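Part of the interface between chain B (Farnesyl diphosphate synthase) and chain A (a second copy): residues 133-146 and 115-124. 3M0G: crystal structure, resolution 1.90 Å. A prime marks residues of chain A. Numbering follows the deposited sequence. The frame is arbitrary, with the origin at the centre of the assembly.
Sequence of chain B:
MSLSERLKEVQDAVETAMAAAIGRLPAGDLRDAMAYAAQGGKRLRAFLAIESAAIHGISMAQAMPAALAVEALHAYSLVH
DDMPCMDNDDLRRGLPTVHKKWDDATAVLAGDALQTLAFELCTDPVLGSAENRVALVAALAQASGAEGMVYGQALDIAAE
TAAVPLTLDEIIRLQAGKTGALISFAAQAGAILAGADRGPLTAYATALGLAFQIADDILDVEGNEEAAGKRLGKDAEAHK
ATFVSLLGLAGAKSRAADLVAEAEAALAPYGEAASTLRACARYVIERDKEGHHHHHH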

# COMPACT_ATOMS: atom_id res chain seq x y z
N ARG B 133 15.16 -6.83 5.19
CA ARG B 133 14.17 -6.31 4.25
C ARG B 133 12.74 -6.54 4.71
O ARG B 133 11.91 -5.65 4.60
CB ARG B 133 14.41 -6.83 2.82
CG ARG B 133 15.59 -6.16 2.10
CD ARG B 133 15.73 -6.66 0.67
NE ARG B 133 16.50 -7.90 0.61
CZ ARG B 133 16.35 -8.86 -0.29
NH1 ARG B 133 15.43 -8.78 -1.23
NH2 ARG B 133 17.13 -9.93 -0.23
N VAL B 134 12.47 -7.72 5.26
CA VAL B 134 11.13 -7.97 5.78
C VAL B 134 10.86 -7.12 7.03
O VAL B 134 9.75 -6.70 7.23
CB VAL B 134 10.86 -9.48 6.03
CG1 VAL B 134 11.53 -9.98 7.33
CG2 VAL B 134 9.36 -9.74 6.08
N ALA B 135 11.87 -6.88 7.86
CA ALA B 135 11.71 -6.00 9.02
C ALA B 135 11.44 -4.58 8.52
O ALA B 135 10.74 -3.82 9.18
CB ALA B 135 12.95 -6.05 9.91
N LEU B 136 12.04 -4.23 7.38
CA LEU B 136 11.79 -2.93 6.74
C LEU B 136 10.32 -2.78 6.29
O LEU B 136 9.68 -1.76 6.59
CB LEU B 136 12.78 -2.67 5.59
CG LEU B 136 12.84 -1.21 5.13
CD1 LEU B 136 13.56 -0.38 6.18
CD2 LEU B 136 13.52 -1.10 3.77
N VAL B 137 9.78 -3.79 5.60
CA VAL B 137 8.37 -3.84 5.17
C VAL B 137 7.41 -3.78 6.35
O VAL B 137 6.43 -3.02 6.31
CB VAL B 137 8.06 -5.13 4.29
CG1 VAL B 137 6.55 -5.28 3.99
CG2 VAL B 137 8.87 -5.11 3.00
N ALA B 138 7.67 -4.58 7.39
CA ALA B 138 6.82 -4.59 8.59
C ALA B 138 6.78 -3.21 9.23
O ALA B 138 5.73 -2.73 9.62
CB ALA B 138 7.28 -5.66 9.60
N ALA B 139 7.94 -2.56 9.30
CA ALA B 139 8.07 -1.26 9.93
C ALA B 139 7.35 -0.18 9.13
O ALA B 139 6.73 0.69 9.72
CB ALA B 139 9.55 -0.89 10.14
N LEU B 140 7.42 -0.26 7.80
CA LEU B 140 6.75 0.69 6.89
C LEU B 140 5.26 0.52 6.99
O LEU B 140 4.51 1.51 7.05
CB LEU B 140 7.19 0.46 5.43
CG LEU B 140 6.67 1.42 4.35
CD1 LEU B 140 6.91 2.90 4.70
CD2 LEU B 140 7.16 1.09 2.94
N ALA B 141 4.82 -0.73 7.04
CA ALA B 141 3.40 -1.03 7.16
C ALA B 141 2.80 -0.57 8.48
O ALA B 141 1.69 -0.03 8.51
CB ALA B 141 3.14 -2.52 6.94
N GLN B 142 3.50 -0.83 9.58
CA GLN B 142 3.04 -0.33 10.88
C GLN B 142 2.84 1.19 10.88
O GLN B 142 1.83 1.71 11.36
CB GLN B 142 4.02 -0.75 11.99
CG GLN B 142 3.81 -2.20 12.45
CD GLN B 142 5.02 -2.79 13.13
OE1 GLN B 142 5.67 -2.16 13.97
NE2 GLN B 142 5.35 -4.04 12.77
N ALA B 143 3.82 1.90 10.32
CA ALA B 143 3.83 3.35 10.35
C ALA B 143 2.76 3.99 9.44
O ALA B 143 2.26 5.08 9.74
CB ALA B 143 5.25 3.87 10.02
N SER B 144 2.40 3.29 8.36
CA SER B 144 1.68 3.92 7.27
C SER B 144 0.20 3.61 7.34
O SER B 144 -0.60 4.33 6.76
CB SER B 144 2.21 3.44 5.91
OG SER B 144 3.59 3.75 5.79
N GLY B 145 -0.14 2.51 8.01
CA GLY B 145 -1.51 1.99 7.96
C GLY B 145 -2.39 2.54 9.03
O GLY B 145 -2.12 3.62 9.58
N ALA B 146 -3.45 1.78 9.31
CA ALA B 146 -4.52 2.13 10.27
C ALA B 146 -4.13 2.19 11.75
O ALA B 146 -4.96 2.50 12.58
CB ALA B 146 -5.73 1.20 10.07
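Chain A (115-124) QTLAFELCTD

Two helices from different subunits can pack closely without a single direct hydrogen bond between them, provided that small side chains let the backbones approach and water fills the polar margins. This contact between two copies of farnesyl diphosphate synthase is a compact example. The chain A segment enters as a helix that begins earlier in the chain, and Leu121′ to Asp124′ form a type I turn. It lies against the helix of chain B that runs to Ser144, with the two N-to-C directions 151° apart, so the helices are roughly antiparallel. Their axes come within 8.7 Å of each other, and the signed crossing angle is -151°. The pairs run in opposite order along the two chains: Gly145, just past the end of the chain B helix, lies beside Thr116′, with their CA atoms 5.3 Å apart, one turn earlier Ala141 lies beside Glu120′, CA to CA 5.4 Å, and Val134, Val137 and Ala138 meet Thr123′.

Three residues account for most of the surface chain A buries here; on chain B the largest contributor is Ala141. Thr123′ contributes the most, its CA-to-CB bond directed toward chain B. Its CG2 lies 3.5 Å from Val137 CG1 and 3.6 Å from Ala138 N, while its CB is 3.7 Å from Val134 CG2. The hydroxyl is turned back on its own chain, OG1 donating to Glu120′ O at 2.8 Å. A threonine so arranged satisfies its polar group locally and offers its methyl to a largely nonpolar surface.

Thr116′ repeats the theme of a methyl turned to chain B at the other end. Its CG2 rests 3.4 Å from Ala141 O, 3.7 Å from Gly145 N and 3.9 Å from Ser144 CB, reaching the last turn of the chain B helix and the residue that leaves it. The absence of a side chain at Gly145 matters here, because an ideal CB at that position would point toward chain A and stand only 3.3 Å from Thr116′ CB, a tight fit. Ser144 turns its own hydroxyl inward along its helix, OG donating to Leu140 O at 2.7 Å. A water links the two chains instead, donating both to Thr116′ OG1 at 2.9 Å and to Ser144 O at 2.7 Å.

Between the threonines, Glu120′ meets chain B through its aliphatic part. Its CB is 3.8 Å from Ala141 CB, and the short alanine side chain allows the helices to lie close at this point. The extended side chain, with chi1 and chi2 both t, carries the carboxylate to the edge of the contact, where a second water bridges the chains by donating to Glu120′ OE2 at 2.6 Å and accepting from Gln142 NE2 at 2.9 Å. The general lesson is that side-chain methyls and a methylene pack against side chains and exposed backbone alike, and the hydrogen bonds that join the two chains run through water.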

# COMPACT_ATOMS: atom_id res chain seq x y z
N GLN A 115 -4.73 -1.69 1.81
CA GLN A 115 -3.51 -2.00 1.06
C GLN A 115 -2.30 -2.15 1.98
O GLN A 115 -1.51 -3.09 1.80
CB GLN A 115 -3.23 -0.97 -0.05
CG GLN A 115 -1.77 -1.07 -0.61
CD GLN A 115 -1.58 -0.42 -1.99
OE1 GLN A 115 -1.00 -1.03 -2.87
NE2 GLN A 115 -2.03 0.81 -2.15
N THR A 116 -2.16 -1.25 2.95
CA THR A 116 -1.06 -1.35 3.90
C THR A 116 -1.15 -2.63 4.71
O THR A 116 -0.15 -3.26 4.97
CB THR A 116 -0.99 -0.17 4.88
OG1 THR A 116 -1.34 1.04 4.22
CG2 THR A 116 0.42 -0.03 5.38
N LEU A 117 -2.37 -3.01 5.11
CA LEU A 117 -2.59 -4.26 5.83
C LEU A 117 -2.20 -5.49 5.00
O LEU A 117 -1.68 -6.47 5.53
CB LEU A 117 -4.05 -4.37 6.31
CG LEU A 117 -4.32 -5.66 7.13
CD1 LEU A 117 -3.44 -5.80 8.37
CD2 LEU A 117 -5.78 -5.77 7.50
N ALA A 118 -2.43 -5.45 3.69
CA ALA A 118 -2.06 -6.59 2.87
C ALA A 118 -0.55 -6.81 2.90
O ALA A 118 -0.08 -7.96 3.01
CB ALA A 118 -2.58 -6.43 1.43
N PHE A 119 0.20 -5.71 2.87
CA PHE A 119 1.68 -5.76 2.91
C PHE A 119 2.20 -6.19 4.30
O PHE A 119 3.12 -7.03 4.39
CB PHE A 119 2.30 -4.48 2.35
CG PHE A 119 2.22 -4.40 0.83
CD1 PHE A 119 3.12 -5.11 0.03
CD2 PHE A 119 1.19 -3.68 0.20
CE1 PHE A 119 3.03 -5.09 -1.38
CE2 PHE A 119 1.09 -3.65 -1.21
CZ PHE A 119 2.00 -4.36 -2.00
N GLU A 120 1.59 -5.69 5.37
CA GLU A 120 1.85 -6.23 6.72
C GLU A 120 1.64 -7.74 6.85
O GLU A 120 2.46 -8.44 7.42
CB GLU A 120 1.00 -5.53 7.77
CG GLU A 120 1.62 -5.59 9.15
CD GLU A 120 0.74 -4.99 10.24
OE1 GLU A 120 -0.11 -4.13 9.93
OE2 GLU A 120 0.94 -5.37 11.42
N LEU A 121 0.51 -8.23 6.34
CA LEU A 121 0.19 -9.65 6.35
C LEU A 121 1.33 -10.50 5.80
O LEU A 121 1.64 -11.55 6.37
CB LEU A 121 -1.13 -9.92 5.64
CG LEU A 121 -2.41 -9.95 6.50
CD1 LEU A 121 -2.19 -9.17 7.72
CD2 LEU A 121 -3.65 -9.40 5.78
N CYS A 122 1.94 -10.02 4.71
CA CYS A 122 3.07 -10.68 4.02
C CYS A 122 4.38 -10.82 4.83
O CYS A 122 5.26 -11.60 4.46
CB CYS A 122 3.35 -9.98 2.68
SG CYS A 122 2.01 -10.14 1.50
N THR A 123 4.50 -10.08 5.93
CA THR A 123 5.65 -10.20 6.84
C THR A 123 5.47 -11.20 8.00
O THR A 123 6.41 -11.43 8.77
CB THR A 123 6.03 -8.83 7.48
OG1 THR A 123 5.05 -8.47 8.46
CG2 THR A 123 6.13 -7.72 6.46
N ASP A 124 4.26 -11.75 8.17
CA ASP A 124 3.96 -12.69 9.26
C ASP A 124 4.93 -13.88 9.28
O ASP A 124 5.03 -14.61 8.29
CB ASP A 124 2.50 -13.17 9.14
CG ASP A 124 2.02 -14.00 10.35
OD1 ASP A 124 2.79 -14.78 10.93
OD2 ASP A 124 0.83 -13.92 10.69
O HOH W 1 -0.77 3.89 4.08
O HOH W 2 -0.88 -1.88 8.19
O HOH W 3 3.31 -6.11 12.31